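Local coordinates for protein putative gamma-glutamylcyclotransferase YkqA (Bacillus subtilis, PDB 2QIK) that is a putative gamma-glutamylcyclotransferase, which would cyclise the gamma-glutamyl group of its substrates to release 5-oxoproline, at residues L66-H69 with K70-F74; G113-K116 with E117-M120. One frame throughout, in Å; residues are numbered along the deposited sequence.

From the N terminus the chain passes strand 3-7 and residues 8 to 11, the probable substrate-binding loop, before contact 1 is reached on helix 65-74, in the connection from strand 55-63 to strand 79-87 of the five-stranded antiparallel sheet. Contact 2 follows on helix 115-122, just before strand 128-132. Each joins neighbouring turns of a single helix, so neither encloses a long loop; they stand in series without nesting or crossing. Their centres are 25 Å apart and their nearest atoms about 12 Å, yet L71 of contact 1 lies beside L11 and W115 of contact 2 beside G9. Contact 2 also reaches into the C-terminal half, where K116 pairs with D228 and M120 meets F216.

Contact 1: residues L66-H69 with K70-F74; sequences LCIH and KLDQF
L66 to H69 hand their carbonyls to K70 to Q73 one turn on, the regular alpha-helical pattern of helix 65-74, which follows strand 55-63 in this AIG2-like domain. Of these backbone bonds, D72 N to I68 O is the straightest (2.9 Å, 172° at the hydrogen), while Q73 N reaches H69 O at 3.0 Å.

The apolar contacts lie on the inner side. C67 SG comes to 4.1 Å from L71 CD1, and the same methyl is 4.3 Å from I68 CD1. Small C67 and branched L71 suit a face turned toward L21, L11 and Y97; L11 is part of the probable substrate-binding loop.

On the outer side, K70 serves through its methylenes. Its CG, beside the backbone N (chi1 -69°), folds back to 3.3 Å from L66 O, and the chain then bends at chi3 and crosses the L66 side chain at a slant; the approach of K70 CD to L66 CD2 is too close to be trusted. With an alanine here, L66 O would probably be uncovered on the side where CG now lies.

D72 and Q73 carry polar groups, but across this turn they meet carbonyl oxygens through carbon. D72 turns its carboxylate back over the preceding turn, with CG 3.1 Å from I68 O. Its oxygens and that carbonyl are all acceptors and do not bond to each other; the carboxylate has its partners outside, a salt bridge from K80 and a hydrogen bond from Y97 to OD1, which would probably offset the repulsion. Q73, an amide at an exposed position, lays its CG 3.3 Å from H69 O.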
loop_
_atom_site.group_PDB
_atom_site.type_symbol
_atom_site.label_atom_id
_atom_site.label_comp_id
_atom_site.label_asym_id
_atom_site.label_seq_id
_atom_site.Cartn_x
_atom_site.Cartn_y
_atom_site.Cartn_z
ATOM N N LEU A 66 24.769 14.809 -0.634
ATOM C CA LEU A 66 25.538 13.807 -1.355
ATOM C C LEU A 66 24.610 12.957 -2.199
ATOM O O LEU A 66 24.880 12.693 -3.344
ATOM C CB LEU A 66 26.391 12.994 -0.348
ATOM C CG LEU A 66 27.171 11.822 -0.955
ATOM C CD1 LEU A 66 28.428 11.485 -0.143
ATOM C CD2 LEU A 66 26.354 10.579 -1.061
ATOM N N CYS A 67 23.509 12.472 -1.589
ATOM C CA CYS A 67 22.557 11.624 -2.317
ATOM C C CYS A 67 21.990 12.350 -3.504
ATOM O O CYS A 67 21.982 11.815 -4.617
ATOM C CB CYS A 67 21.461 11.206 -1.339
ATOM S SG CYS A 67 20.128 10.273 -2.176
ATOM N N ILE A 68 21.563 13.583 -3.298
ATOM C CA ILE A 68 21.010 14.347 -4.449
ATOM C C ILE A 68 22.049 14.570 -5.544
ATOM O O ILE A 68 21.728 14.431 -6.721
ATOM C CB ILE A 68 20.342 15.653 -3.992
ATOM C CG1 ILE A 68 19.207 15.395 -3.030
ATOM C CG2 ILE A 68 19.862 16.496 -5.168
ATOM C CD1 ILE A 68 18.080 14.447 -3.601
ATOM N N HIS A 69 23.312 14.870 -5.171
ATOM C CA HIS A 69 24.334 14.911 -6.215
ATOM C C HIS A 69 24.485 13.610 -6.986
ATOM O O HIS A 69 24.641 13.605 -8.200
ATOM C CB HIS A 69 25.720 15.280 -5.663
ATOM C CG HIS A 69 25.869 16.710 -5.252
ATOM N ND1 HIS A 69 26.323 17.171 -4.027
ATOM C CD2 HIS A 69 25.526 17.831 -5.942
ATOM C CE1 HIS A 69 26.289 18.505 -4.006
ATOM N NE2 HIS A 69 25.812 18.915 -5.175
ATOM N N LYS A 70 24.495 12.481 -6.248
ATOM C CA LYS A 70 24.641 11.170 -6.843
ATOM C C LYS A 70 23.511 10.948 -7.857
ATOM O O LYS A 70 23.697 10.382 -8.924
ATOM C CB LYS A 70 24.726 10.042 -5.788
ATOM C CG LYS A 70 25.952 10.076 -5.033
ATOM C CD LYS A 70 25.946 9.353 -3.760
ATOM C CE LYS A 70 26.126 8.031 -3.952
ATOM N NZ LYS A 70 25.920 7.187 -2.719
ATOM N N LEU A 71 22.298 11.268 -7.440
ATOM C CA LEU A 71 21.142 11.122 -8.336
ATOM C C LEU A 71 21.222 12.040 -9.550
ATOM O O LEU A 71 20.945 11.628 -10.679
ATOM C CB LEU A 71 19.828 11.373 -7.565
ATOM C CG LEU A 71 19.578 10.398 -6.410
ATOM C CD1 LEU A 71 18.212 10.744 -5.792
ATOM C CD2 LEU A 71 19.643 8.963 -6.789
ATOM N N ASP A 72 21.580 13.317 -9.353
ATOM C CA ASP A 72 21.787 14.180 -10.441
ATOM C C ASP A 72 22.756 13.618 -11.488
ATOM O O ASP A 72 22.526 13.709 -12.694
ATOM C CB ASP A 72 22.347 15.513 -9.959
ATOM C CG ASP A 72 21.426 16.339 -9.153
ATOM O OD1 ASP A 72 20.183 16.183 -9.216
ATOM O OD2 ASP A 72 21.903 17.312 -8.492
ATOM N N GLN A 73 23.832 13.036 -11.004
ATOM C CA GLN A 73 24.835 12.486 -11.903
ATOM C C GLN A 73 24.396 11.198 -12.567
ATOM O O GLN A 73 24.762 10.987 -13.743
ATOM C CB GLN A 73 26.148 12.207 -11.195
ATOM C CG GLN A 73 26.844 13.413 -10.716
ATOM C CD GLN A 73 28.054 13.084 -9.854
ATOM O OE1 GLN A 73 28.334 13.867 -8.945
ATOM N NE2 GLN A 73 28.771 12.005 -10.146
ATOM N N PHE A 74 23.665 10.326 -11.865
ATOM C CA PHE A 74 23.229 9.052 -12.423
ATOM C C PHE A 74 22.194 9.239 -13.525
ATOM O O PHE A 74 22.233 8.584 -14.562
ATOM C CB PHE A 74 22.778 8.152 -11.297
ATOM C CG PHE A 74 22.582 6.737 -11.731
ATOM C CD1 PHE A 74 23.645 5.854 -11.702
ATOM C CD2 PHE A 74 21.359 6.310 -12.142
ATOM C CE1 PHE A 74 23.500 4.575 -12.074
ATOM C CE2 PHE A 74 21.187 4.973 -12.560
ATOM C CZ PHE A 74 22.249 4.135 -12.528
#

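Contact 2: residues G113-K116 with E117-M120; sequences GDWK and EHQM
D114 caps the helix that carries E117: its OD2 accepts from E117 N at 3.2 Å, with 165° at the hydrogen, the N-H arriving from above the carboxylate plane. Aspartate suits this N-cap because its short arm brings an oxygen back to the first turn, and a salt bridge from R12 to the same OD2 probably steadies it. D114 O takes H118 N, opening the regular bonding.

W115 spreads its indole beside the next turn. Q119 CG makes a CH-pi contact 4.2 Å from the centroid of the five-membered ring, and Q119 CD stands 3.5 Å above the ring plane toward its rim. Q119 has CG beside its backbone N (chi1 -70°) and an extended chain, which carries the amide across the indole, the two planes 30° apart, NE2 bonding to E15. H118 lies nearly parallel to the six-membered ring but slid aside, barely overlapping; H118 ND1 is 3.6 Å from W115 CZ3.

K116 brings CG to 4.1 Å from Q119 NE2 and stretches NZ away to K13 O and D228, while its carbonyl receives the N-H of M120, a selenomethionine. An N-capped helix start is the motif, set with W115 beside G9 of the probable substrate-binding loop.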
loop_
_atom_site.group_PDB
_atom_site.type_symbol
_atom_site.label_atom_id
_atom_site.label_comp_id
_atom_site.label_asym_id
_atom_site.label_seq_id
_atom_site.Cartn_x
_atom_site.Cartn_y
_atom_site.Cartn_z
ATOM N N GLY A 113 -0.899 4.473 -12.007
ATOM C CA GLY A 113 0.023 5.403 -11.475
ATOM C C GLY A 113 1.087 4.805 -10.563
ATOM O O GLY A 113 1.833 5.540 -9.905
ATOM N N ASP A 114 1.201 3.486 -10.540
ATOM C CA ASP A 114 2.016 2.802 -9.546
ATOM C C ASP A 114 2.909 1.807 -10.235
ATOM O O ASP A 114 2.466 0.801 -10.794
ATOM C CB ASP A 114 1.092 2.153 -8.492
ATOM C CG ASP A 114 1.851 1.599 -7.316
ATOM O OD1 ASP A 114 1.255 1.653 -6.198
ATOM O OD2 ASP A 114 2.972 1.083 -7.479
ATOM N N TRP A 115 4.226 2.108 -10.211
ATOM C CA TRP A 115 5.176 1.283 -10.914
ATOM C C TRP A 115 5.251 -0.142 -10.389
ATOM O O TRP A 115 5.406 -1.075 -11.158
ATOM C CB TRP A 115 6.565 1.975 -10.821
ATOM C CG TRP A 115 7.696 1.263 -11.438
ATOM C CD1 TRP A 115 8.868 0.855 -10.798
ATOM C CD2 TRP A 115 7.911 1.090 -12.773
ATOM N NE1 TRP A 115 9.719 0.314 -11.667
ATOM C CE2 TRP A 115 9.188 0.432 -12.907
ATOM C CE3 TRP A 115 7.156 1.276 -13.903
ATOM C CZ2 TRP A 115 9.743 0.031 -14.111
ATOM C CZ3 TRP A 115 7.798 0.892 -15.179
ATOM C CH2 TRP A 115 9.007 0.290 -15.235
ATOM N N LYS A 116 5.204 -0.299 -9.076
ATOM C CA LYS A 116 5.217 -1.654 -8.520
ATOM C C LYS A 116 3.974 -2.431 -8.872
ATOM O O LYS A 116 4.070 -3.646 -9.114
ATOM C CB LYS A 116 5.425 -1.572 -7.008
ATOM C CG LYS A 116 6.731 -1.214 -6.501
ATOM C CD LYS A 116 6.984 -1.493 -5.072
ATOM C CE LYS A 116 8.393 -1.261 -4.812
ATOM N NZ LYS A 116 8.754 -1.445 -3.454
ATOM N N GLU A 117 2.833 -1.785 -8.869
ATOM C CA GLU A 117 1.610 -2.461 -9.284
ATOM C C GLU A 117 1.737 -2.845 -10.747
ATOM O O GLU A 117 1.414 -3.982 -11.115
ATOM C CB GLU A 117 0.435 -1.518 -9.045
ATOM C CG GLU A 117 -0.954 -2.127 -9.312
ATOM C CD GLU A 117 -1.459 -2.102 -10.695
ATOM O OE1 GLU A 117 -2.523 -2.748 -10.921
ATOM O OE2 GLU A 117 -0.848 -1.401 -11.526
ATOM N N HIS A 118 2.332 -1.994 -11.566
ATOM C CA HIS A 118 2.505 -2.278 -12.968
ATOM C C HIS A 118 3.421 -3.478 -13.117
ATOM O O HIS A 118 3.220 -4.332 -13.995
ATOM C CB HIS A 118 3.054 -1.047 -13.684
ATOM C CG HIS A 118 3.606 -1.346 -15.061
ATOM N ND1 HIS A 118 4.946 -1.357 -15.395
ATOM C CD2 HIS A 118 2.937 -1.565 -16.196
ATOM C CE1 HIS A 118 5.070 -1.637 -16.685
ATOM N NE2 HIS A 118 3.863 -1.774 -17.193
ATOM N N GLN A 119 4.512 -3.543 -12.362
ATOM C CA GLN A 119 5.459 -4.685 -12.466
ATOM C C GLN A 119 4.772 -5.989 -12.098
ATOM O O GLN A 119 4.950 -6.989 -12.726
ATOM C CB GLN A 119 6.650 -4.443 -11.570
ATOM C CG GLN A 119 7.581 -3.284 -12.079
ATOM C CD GLN A 119 8.691 -2.998 -11.116
ATOM O OE1 GLN A 119 9.882 -2.990 -11.538
ATOM N NE2 GLN A 119 8.381 -2.849 -9.890
HETATM N N MSE A 120 3.931 -5.939 -11.076
HETATM C CA MSE A 120 3.237 -7.111 -10.626
HETATM C C MSE A 120 2.298 -7.668 -11.681
HETATM O O MSE A 120 2.256 -8.875 -11.982
HETATM C CB MSE A 120 2.470 -6.799 -9.348
HETATM C CG MSE A 120 1.547 -7.928 -8.815
HETATM SE SE MSE A 120 0.610 -7.502 -7.237
HETATM C CE MSE A 120 -0.538 -6.208 -8.015
#